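Local coordinates for protein major centromere autoantigen B (Homo sapiens, PDB 1HLV) that binds the CENP-B box of centromeric DNA through two helix-turn-helix domains and kinks the DNA on binding, at residues Q18-N23 and T44-K49; L53-K58 and K67-S72. All coordinates share one frame; numbering follows the deposited sequence.

Contact 1 of 2, residues Q18-N23 and T44-K49. With nucleotides of chain A; nucleotides of chain B.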
loop_
_atom_site.group_PDB
_atom_site.type_symbol
_atom_site.label_atom_id
_atom_site.label_comp_id
_atom_site.label_asym_id
_atom_site.label_seq_id
_atom_site.Cartn_x
_atom_site.Cartn_y
_atom_site.Cartn_z
ATOM N N GLN C 18 5.376 -6.226 -15.444
ATOM C CA GLN C 18 4.818 -5.990 -16.766
ATOM C C GLN C 18 5.852 -6.289 -17.850
ATOM O O GLN C 18 5.515 -6.780 -18.929
ATOM C CB GLN C 18 4.362 -4.537 -16.877
ATOM C CG GLN C 18 3.811 -4.168 -18.236
ATOM C CD GLN C 18 3.586 -2.675 -18.393
ATOM O OE1 GLN C 18 3.192 -2.208 -19.465
ATOM N NE2 GLN C 18 3.839 -1.915 -17.325
ATOM N N GLU C 19 7.112 -5.989 -17.559
ATOM C CA GLU C 19 8.178 -6.230 -18.518
ATOM C C GLU C 19 8.297 -7.720 -18.833
ATOM O O GLU C 19 8.451 -8.110 -19.991
ATOM C CB GLU C 19 9.513 -5.715 -17.975
ATOM C CG GLU C 19 10.657 -5.801 -18.971
ATOM C CD GLU C 19 10.574 -4.732 -20.051
ATOM O OE1 GLU C 19 9.473 -4.184 -20.271
ATOM O OE2 GLU C 19 11.611 -4.447 -20.688
ATOM N N VAL C 20 8.222 -8.550 -17.799
ATOM C CA VAL C 20 8.339 -9.987 -17.975
ATOM C C VAL C 20 7.167 -10.597 -18.737
ATOM O O VAL C 20 7.358 -11.518 -19.524
ATOM C CB VAL C 20 8.489 -10.700 -16.614
ATOM C CG1 VAL C 20 8.428 -12.210 -16.800
ATOM C CG2 VAL C 20 9.811 -10.305 -15.972
ATOM N N GLU C 21 5.962 -10.082 -18.519
ATOM C CA GLU C 21 4.787 -10.609 -19.203
ATOM C C GLU C 21 4.704 -10.192 -20.676
ATOM O O GLU C 21 4.068 -10.872 -21.480
ATOM C CB GLU C 21 3.517 -10.179 -18.467
ATOM C CG GLU C 21 3.542 -10.548 -16.991
ATOM C CD GLU C 21 2.230 -10.258 -16.280
ATOM O OE1 GLU C 21 1.640 -9.181 -16.530
ATOM O OE2 GLU C 21 1.800 -11.104 -15.458
ATOM N N GLU C 22 5.351 -9.085 -21.028
ATOM C CA GLU C 22 5.334 -8.605 -22.407
ATOM C C GLU C 22 6.544 -9.090 -23.202
ATOM O O GLU C 22 6.621 -8.887 -24.410
ATOM C CB GLU C 22 5.296 -7.077 -22.437
ATOM C CG GLU C 22 4.155 -6.475 -21.652
ATOM C CD GLU C 22 4.167 -4.961 -21.689
ATOM O OE1 GLU C 22 5.274 -4.378 -21.634
ATOM O OE2 GLU C 22 3.076 -4.353 -21.759
ATOM N N ASN C 23 7.489 -9.728 -22.522
ATOM C CA ASN C 23 8.693 -10.226 -23.174
ATOM C C ASN C 23 9.011 -11.635 -22.695
ATOM O O ASN C 23 10.104 -11.904 -22.188
ATOM C CB ASN C 23 9.869 -9.301 -22.862
ATOM C CG ASN C 23 9.675 -7.906 -23.420
ATOM O OD1 ASN C 23 10.223 -7.566 -24.469
ATOM N ND2 ASN C 23 8.884 -7.090 -22.726
ATOM N N THR C 44 11.742 -13.263 -6.746
ATOM C CA THR C 44 10.846 -13.008 -5.635
ATOM C C THR C 44 9.764 -11.993 -6.014
ATOM O O THR C 44 8.633 -12.099 -5.545
ATOM C CB THR C 44 11.627 -12.610 -4.355
ATOM O OG1 THR C 44 10.872 -11.653 -3.605
ATOM C CG2 THR C 44 12.977 -12.071 -4.697
ATOM N N ILE C 45 10.085 -11.039 -6.886
ATOM C CA ILE C 45 9.073 -10.082 -7.331
ATOM C C ILE C 45 7.998 -10.835 -8.126
ATOM O O ILE C 45 6.793 -10.646 -7.915
ATOM C CB ILE C 45 9.669 -8.995 -8.249
ATOM C CG1 ILE C 45 10.527 -8.024 -7.426
ATOM C CG2 ILE C 45 8.550 -8.265 -8.984
ATOM C CD1 ILE C 45 11.159 -6.903 -8.252
ATOM N N LEU C 46 8.442 -11.683 -9.053
ATOM C CA LEU C 46 7.517 -12.465 -9.862
ATOM C C LEU C 46 6.669 -13.386 -8.993
ATOM O O LEU C 46 5.479 -13.555 -9.253
ATOM C CB LEU C 46 8.273 -13.284 -10.912
ATOM C CG LEU C 46 8.915 -12.473 -12.041
ATOM C CD1 LEU C 46 9.528 -13.423 -13.056
ATOM C CD2 LEU C 46 7.874 -11.592 -12.711
ATOM N N LYS C 47 7.261 -13.983 -7.962
ATOM C CA LYS C 47 6.466 -14.851 -7.113
ATOM C C LYS C 47 5.401 -14.078 -6.323
ATOM O O LYS C 47 4.342 -14.623 -6.014
ATOM C CB LYS C 47 7.337 -15.645 -6.140
ATOM C CG LYS C 47 6.498 -16.681 -5.404
ATOM C CD LYS C 47 7.311 -17.762 -4.720
ATOM C CE LYS C 47 6.388 -18.874 -4.203
ATOM N NZ LYS C 47 7.120 -19.992 -3.507
ATOM N N ASN C 48 5.677 -12.817 -5.998
ATOM C CA ASN C 48 4.725 -11.995 -5.253
ATOM C C ASN C 48 3.874 -11.168 -6.201
ATOM O O ASN C 48 3.165 -10.258 -5.788
ATOM C CB ASN C 48 5.462 -11.071 -4.283
ATOM C CG ASN C 48 6.233 -11.839 -3.227
ATOM O OD1 ASN C 48 5.709 -12.774 -2.625
ATOM N ND2 ASN C 48 7.483 -11.441 -2.990
ATOM N N LYS C 49 3.964 -11.502 -7.478
ATOM C CA LYS C 49 3.231 -10.841 -8.547
ATOM C C LYS C 49 1.842 -10.311 -8.172
ATOM O O LYS C 49 1.557 -9.121 -8.331
ATOM C CB LYS C 49 3.102 -11.826 -9.716
ATOM C CG LYS C 49 2.483 -11.265 -10.974
ATOM C CD LYS C 49 2.244 -12.374 -11.992
ATOM C CE LYS C 49 3.515 -13.161 -12.286
ATOM N NZ LYS C 49 3.288 -14.256 -13.282
ATOM P P DT A 5 9.811 -19.920 -6.906
ATOM O OP1 DT A 5 8.508 -20.613 -7.111
ATOM O OP2 DT A 5 9.849 -18.434 -6.874
ATOM O "O5'" DT A 5 10.486 -20.509 -5.593
ATOM C "C5'" DT A 5 10.856 -21.877 -5.554
ATOM C "C4'" DT A 5 11.664 -22.181 -4.317
ATOM O "O4'" DT A 5 13.008 -21.657 -4.425
ATOM C "C3'" DT A 5 11.101 -21.652 -3.000
ATOM O "O3'" DT A 5 11.234 -22.692 -2.027
ATOM C "C2'" DT A 5 12.012 -20.474 -2.676
ATOM C "C1'" DT A 5 13.342 -20.942 -3.247
ATOM N N1 DT A 5 14.317 -19.899 -3.628
ATOM C C2 DT A 5 15.606 -20.033 -3.167
ATOM O O2 DT A 5 15.944 -20.902 -2.377
ATOM N N3 DT A 5 16.490 -19.103 -3.659
ATOM C C4 DT A 5 16.209 -18.063 -4.527
ATOM O O4 DT A 5 17.112 -17.330 -4.923
ATOM C C5 DT A 5 14.826 -17.939 -4.915
ATOM C C7 DT A 5 14.426 -16.805 -5.807
ATOM C C6 DT A 5 13.957 -18.850 -4.454
ATOM P P DC B 15 18.286 -6.114 -3.524
ATOM O OP1 DC B 15 19.235 -4.991 -3.300
ATOM O OP2 DC B 15 17.550 -6.204 -4.813
ATOM O "O5'" DC B 15 19.070 -7.469 -3.241
ATOM C "C5'" DC B 15 19.943 -7.570 -2.121
ATOM C "C4'" DC B 15 20.422 -8.993 -1.952
ATOM O "O4'" DC B 15 19.379 -9.839 -1.407
ATOM C "C3'" DC B 15 20.887 -9.682 -3.234
ATOM O "O3'" DC B 15 21.983 -10.533 -2.901
ATOM C "C2'" DC B 15 19.696 -10.555 -3.596
ATOM C "C1'" DC B 15 19.260 -11.001 -2.214
ATOM N N1 DC B 15 17.890 -11.528 -2.068
ATOM C C2 DC B 15 17.586 -12.263 -0.915
ATOM O O2 DC B 15 18.478 -12.449 -0.074
ATOM N N3 DC B 15 16.333 -12.747 -0.744
ATOM C C4 DC B 15 15.398 -12.521 -1.673
ATOM N N4 DC B 15 14.166 -13.004 -1.454
ATOM C C5 DC B 15 15.682 -11.785 -2.865
ATOM C C6 DC B 15 16.932 -11.310 -3.018
#
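In the N-terminal helix-turn-helix domain, the end of helix 10-22 is packed against the end of helix 39-47, the helix that meets the DNA bases, through Val20 and Leu46. Their methyl groups meet tip to tip, Val20 CG2 lying 4.0 Å from Leu46 CD2 and Val20 CG1 4.1 Å from Leu46 CD1. Lys28 of helix 28-35 touches both side chains, so helices 10-22, 28-35 and 39-47 come together here. Beside this apolar pair, Glu21 and Lys49 approach from opposite directions. The lysine runs extended through chi2, which carries CD to 3.7 Å from Glu21 OE2; a bend at chi3 (-55°) then sets the direction of CE and NZ, and NZ stays 4.1 Å from the same oxygen, beyond a salt bridge. From helix 39-47 other side chains turn to the DNA: Thr44 CG2 packs 3.3 Å from C5 of cytosine DC15 of chain B, and the extended Lys47 runs along the phosphate of DT5 of chain A, with CD 3.4 Å from OP2. The contact is thus a small surface touch, one half an apolar pair and the other a charged pair, with no hydrogen bond between the segments; the opposite charges probably add a modest electrostatic attraction.

Contact 2 of 2, residues L53-K58 and K67-S72. With nucleotides of chain A; nucleotides of chain B.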
loop_
_atom_site.group_PDB
_atom_site.type_symbol
_atom_site.label_atom_id
_atom_site.label_comp_id
_atom_site.label_asym_id
_atom_site.label_seq_id
_atom_site.Cartn_x
_atom_site.Cartn_y
_atom_site.Cartn_z
ATOM N N LEU C 53 0.706 -6.356 -7.392
ATOM C CA LEU C 53 -0.272 -5.632 -8.199
ATOM C C LEU C 53 -1.465 -5.180 -7.351
ATOM O O LEU C 53 -2.087 -4.153 -7.636
ATOM C CB LEU C 53 -0.747 -6.495 -9.374
ATOM C CG LEU C 53 0.317 -6.732 -10.461
ATOM C CD1 LEU C 53 -0.214 -7.685 -11.526
ATOM C CD2 LEU C 53 0.714 -5.399 -11.084
ATOM N N ALA C 54 -1.781 -5.945 -6.310
ATOM C CA ALA C 54 -2.883 -5.587 -5.423
ATOM C C ALA C 54 -2.469 -4.345 -4.616
ATOM O O ALA C 54 -3.257 -3.411 -4.428
ATOM C CB ALA C 54 -3.209 -6.751 -4.480
ATOM N N SER C 55 -1.226 -4.335 -4.147
ATOM C CA SER C 55 -0.734 -3.196 -3.388
ATOM C C SER C 55 -0.719 -1.938 -4.250
ATOM O O SER C 55 -1.177 -0.879 -3.821
ATOM C CB SER C 55 0.656 -3.488 -2.842
ATOM O OG SER C 55 0.570 -4.475 -1.836
ATOM N N GLU C 56 -0.208 -2.050 -5.470
ATOM C CA GLU C 56 -0.182 -0.893 -6.355
ATOM C C GLU C 56 -1.580 -0.288 -6.473
ATOM O O GLU C 56 -1.740 0.927 -6.452
ATOM C CB GLU C 56 0.339 -1.279 -7.740
ATOM C CG GLU C 56 0.297 -0.137 -8.746
ATOM C CD GLU C 56 0.826 -0.548 -10.102
ATOM O OE1 GLU C 56 0.261 -1.492 -10.696
ATOM O OE2 GLU C 56 1.808 0.066 -10.578
ATOM N N ARG C 57 -2.593 -1.137 -6.593
ATOM C CA ARG C 57 -3.970 -0.661 -6.692
ATOM C C ARG C 57 -4.391 -0.004 -5.380
ATOM O O ARG C 57 -4.985 1.072 -5.370
ATOM C CB ARG C 57 -4.919 -1.822 -7.017
ATOM C CG ARG C 57 -5.018 -2.150 -8.498
ATOM C CD ARG C 57 -6.023 -3.274 -8.778
ATOM N NE ARG C 57 -5.397 -4.595 -8.901
ATOM C CZ ARG C 57 -5.483 -5.560 -7.988
ATOM N NH1 ARG C 57 -6.172 -5.369 -6.869
ATOM N NH2 ARG C 57 -4.888 -6.724 -8.200
ATOM N N LYS C 58 -4.063 -0.663 -4.275
ATOM C CA LYS C 58 -4.397 -0.181 -2.947
ATOM C C LYS C 58 -3.831 1.201 -2.638
ATOM O O LYS C 58 -4.540 2.064 -2.112
ATOM C CB LYS C 58 -3.894 -1.173 -1.906
ATOM C CG LYS C 58 -4.056 -0.720 -0.475
ATOM C CD LYS C 58 -3.284 -1.634 0.454
ATOM C CE LYS C 58 -3.381 -1.174 1.891
ATOM N NZ LYS C 58 -2.539 -2.005 2.779
ATOM N N LYS C 67 6.618 1.446 -0.825
ATOM C CA LYS C 67 7.441 0.302 -1.208
ATOM C C LYS C 67 7.004 -0.973 -0.489
ATOM O O LYS C 67 7.106 -2.081 -1.026
ATOM C CB LYS C 67 8.906 0.598 -0.883
ATOM C CG LYS C 67 9.415 1.844 -1.573
ATOM C CD LYS C 67 10.816 2.207 -1.152
ATOM C CE LYS C 67 11.237 3.502 -1.836
ATOM N NZ LYS C 67 12.500 4.049 -1.276
ATOM N N THR C 68 6.490 -0.792 0.720
ATOM C CA THR C 68 6.061 -1.887 1.572
ATOM C C THR C 68 4.560 -1.915 1.855
ATOM O O THR C 68 3.931 -0.879 2.096
ATOM C CB THR C 68 6.807 -1.785 2.891
ATOM O OG1 THR C 68 8.169 -2.170 2.679
ATOM C CG2 THR C 68 6.175 -2.639 3.946
ATOM N N ASN C 69 3.981 -3.108 1.832
ATOM C CA ASN C 69 2.561 -3.217 2.123
ATOM C C ASN C 69 2.359 -3.437 3.626
ATOM O O ASN C 69 1.529 -4.247 4.048
ATOM C CB ASN C 69 1.918 -4.366 1.351
ATOM C CG ASN C 69 0.411 -4.386 1.511
ATOM O OD1 ASN C 69 -0.235 -5.421 1.324
ATOM N ND2 ASN C 69 -0.159 -3.232 1.863
ATOM N N LYS C 70 3.128 -2.715 4.432
ATOM C CA LYS C 70 3.012 -2.828 5.876
ATOM C C LYS C 70 1.628 -2.354 6.316
ATOM O O LYS C 70 1.093 -1.386 5.784
ATOM C CB LYS C 70 4.099 -2.002 6.561
ATOM C CG LYS C 70 4.049 -2.098 8.074
ATOM C CD LYS C 70 5.433 -2.050 8.684
ATOM C CE LYS C 70 5.326 -1.708 10.149
ATOM N NZ LYS C 70 5.173 -2.944 10.961
ATOM N N LEU C 71 1.051 -3.055 7.282
ATOM C CA LEU C 71 -0.273 -2.717 7.779
ATOM C C LEU C 71 -0.205 -2.139 9.182
ATOM O O LEU C 71 0.780 -2.329 9.902
ATOM C CB LEU C 71 -1.173 -3.962 7.810
ATOM C CG LEU C 71 -1.309 -4.810 6.539
ATOM C CD1 LEU C 71 -2.260 -5.974 6.820
ATOM C CD2 LEU C 71 -1.824 -3.955 5.371
ATOM N N SER C 72 -1.263 -1.428 9.555
ATOM C CA SER C 72 -1.366 -0.840 10.881
ATOM C C SER C 72 -2.012 -1.908 11.734
ATOM O O SER C 72 -2.834 -2.672 11.238
ATOM C CB SER C 72 -2.268 0.392 10.846
ATOM O OG SER C 72 -2.908 0.601 12.097
ATOM P P DA A 13 7.569 2.650 2.904
ATOM O OP1 DA A 13 6.563 2.187 1.909
ATOM O OP2 DA A 13 8.150 4.012 2.799
ATOM O "O5'" DA A 13 6.954 2.501 4.359
ATOM C "C5'" DA A 13 6.315 1.301 4.744
ATOM C "C4'" DA A 13 5.872 1.386 6.183
ATOM O "O4'" DA A 13 6.993 1.195 7.081
ATOM C "C3'" DA A 13 5.211 2.707 6.601
ATOM O "O3'" DA A 13 4.158 2.373 7.491
ATOM C "C2'" DA A 13 6.296 3.387 7.415
ATOM C "C1'" DA A 13 6.895 2.173 8.100
ATOM N N9 DA A 13 8.209 2.339 8.720
ATOM C C8 DA A 13 9.277 3.099 8.309
ATOM N N7 DA A 13 10.308 3.047 9.126
ATOM C C5 DA A 13 9.885 2.196 10.141
ATOM C C6 DA A 13 10.508 1.742 11.319
ATOM N N6 DA A 13 11.727 2.126 11.710
ATOM N N1 DA A 13 9.823 0.880 12.099
ATOM C C2 DA A 13 8.586 0.525 11.725
ATOM N N3 DA A 13 7.887 0.901 10.657
ATOM C C4 DA A 13 8.602 1.742 9.895
ATOM P P DA A 14 2.920 3.366 7.702
ATOM O OP1 DA A 14 1.901 3.123 6.652
ATOM O OP2 DA A 14 3.439 4.740 7.920
ATOM O "O5'" DA A 14 2.328 2.811 9.072
ATOM C "C5'" DA A 14 2.122 1.405 9.222
ATOM C "C4'" DA A 14 2.261 0.992 10.666
ATOM O "O4'" DA A 14 3.659 0.785 10.993
ATOM C "C3'" DA A 14 1.740 2.051 11.623
ATOM O "O3'" DA A 14 0.577 1.691 12.326
ATOM C "C2'" DA A 14 2.847 2.273 12.633
ATOM C "C1'" DA A 14 3.983 1.342 12.261
ATOM N N9 DA A 14 5.170 2.182 12.085
ATOM C C8 DA A 14 5.435 2.985 11.004
ATOM N N7 DA A 14 6.537 3.682 11.121
ATOM C C5 DA A 14 7.042 3.303 12.354
ATOM C C6 DA A 14 8.204 3.676 13.049
ATOM N N6 DA A 14 9.109 4.532 12.570
ATOM N N1 DA A 14 8.413 3.124 14.262
ATOM C C2 DA A 14 7.514 2.251 14.729
ATOM N N3 DA A 14 6.390 1.810 14.163
ATOM C C4 DA A 14 6.211 2.380 12.960
ATOM P P DA B 13 5.708 -6.641 1.275
ATOM O OP1 DA B 13 5.180 -5.640 0.318
ATOM O OP2 DA B 13 5.107 -7.999 1.315
ATOM O "O5'" DA B 13 7.280 -6.772 1.071
ATOM C "C5'" DA B 13 8.098 -5.611 0.985
ATOM C "C4'" DA B 13 9.536 -5.998 0.723
ATOM O "O4'" DA B 13 10.101 -6.693 1.861
ATOM C "C3'" DA B 13 9.779 -6.917 -0.478
ATOM O "O3'" DA B 13 11.086 -6.621 -0.956
ATOM C "C2'" DA B 13 9.844 -8.287 0.165
ATOM C "C1'" DA B 13 10.611 -7.954 1.431
ATOM N N9 DA B 13 10.456 -8.902 2.530
ATOM C C8 DA B 13 9.361 -9.670 2.860
ATOM N N7 DA B 13 9.543 -10.425 3.920
ATOM C C5 DA B 13 10.847 -10.139 4.309
ATOM C C6 DA B 13 11.645 -10.616 5.366
ATOM N N6 DA B 13 11.225 -11.526 6.260
ATOM N N1 DA B 13 12.907 -10.122 5.475
ATOM C C2 DA B 13 13.318 -9.214 4.578
ATOM N N3 DA B 13 12.656 -8.689 3.541
ATOM C C4 DA B 13 11.417 -9.199 3.463
HETATM O O HOH W 1 -1.796 -0.576 5.129
#
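Lys58 reaches from helix 49-59 to Asn69 and Leu71 in the loop that follows. Its chain is extended, with CG anti to the backbone N (chi1 174°), and crosses the asparagine side chain at about a right angle, while NZ comes 3.3 Å from Leu71 CD2. One turn earlier on the helix, Ser55 OG lies 3.5 Å from Asn69 CB, so the asparagine side chain sits over the helix surface between Ser55 and Lys58. A water accepts a hydrogen bond from Lys58 NZ at 2.8 Å and donates one to Lys70 O at 3.1 Å, tying the ammonium group to the loop backbone as well. Segment 67-72 belongs to the linker between the two helix-turn-helix domains, and its backbone is held between the two DNA strands. Lys67 N and Thr68 N both donate to OP1 of DA13 of chain A, the first at 2.8 Å and nearly straight (177°), whereas Asn69 N donates to OP1 of DA13 of chain B, 3.2 Å away. The side chain of Lys70 starts out away from helix 49-59 and, bent at chi2 and chi4, packs on the sugars of chain A, its CE 3.1 Å from O4' of DA14 of chain A, and NZ hydrogen-bonds to a thymine O2, an acceptor on the minor-groove edge. Further out, Phe10 of helix 10-22 packs on both Ser55 and Asn69, and a weak hydrogen bond links Ser55 OG to Ala51 O. The backbone of Lys67 is held in turn by Lys13, whose NZ hydrogen-bonds to Lys67 O.

Contact 1 closes before contact 2 opens along the chain, and their centres lie about 17 Å apart. Segment 44-49 runs from helix 39-47 to the start of helix 49-59, the helix that carries segment 53-58, so the two contacts follow each other across this junction without further touch. Helix 10-22 borders both: its end takes part in contact 1, while Phe10 at its beginning lies against contact 2. Contact 1 sits at the periphery of the chain within the first DNA-binding domain; contact 2 lies near the chain centre. The chain thus passes from a helix that touches bases and phosphates, at contact 1, to a linker whose backbone binds phosphates of both strands, at contact 2, on its way to the second DNA-binding domain.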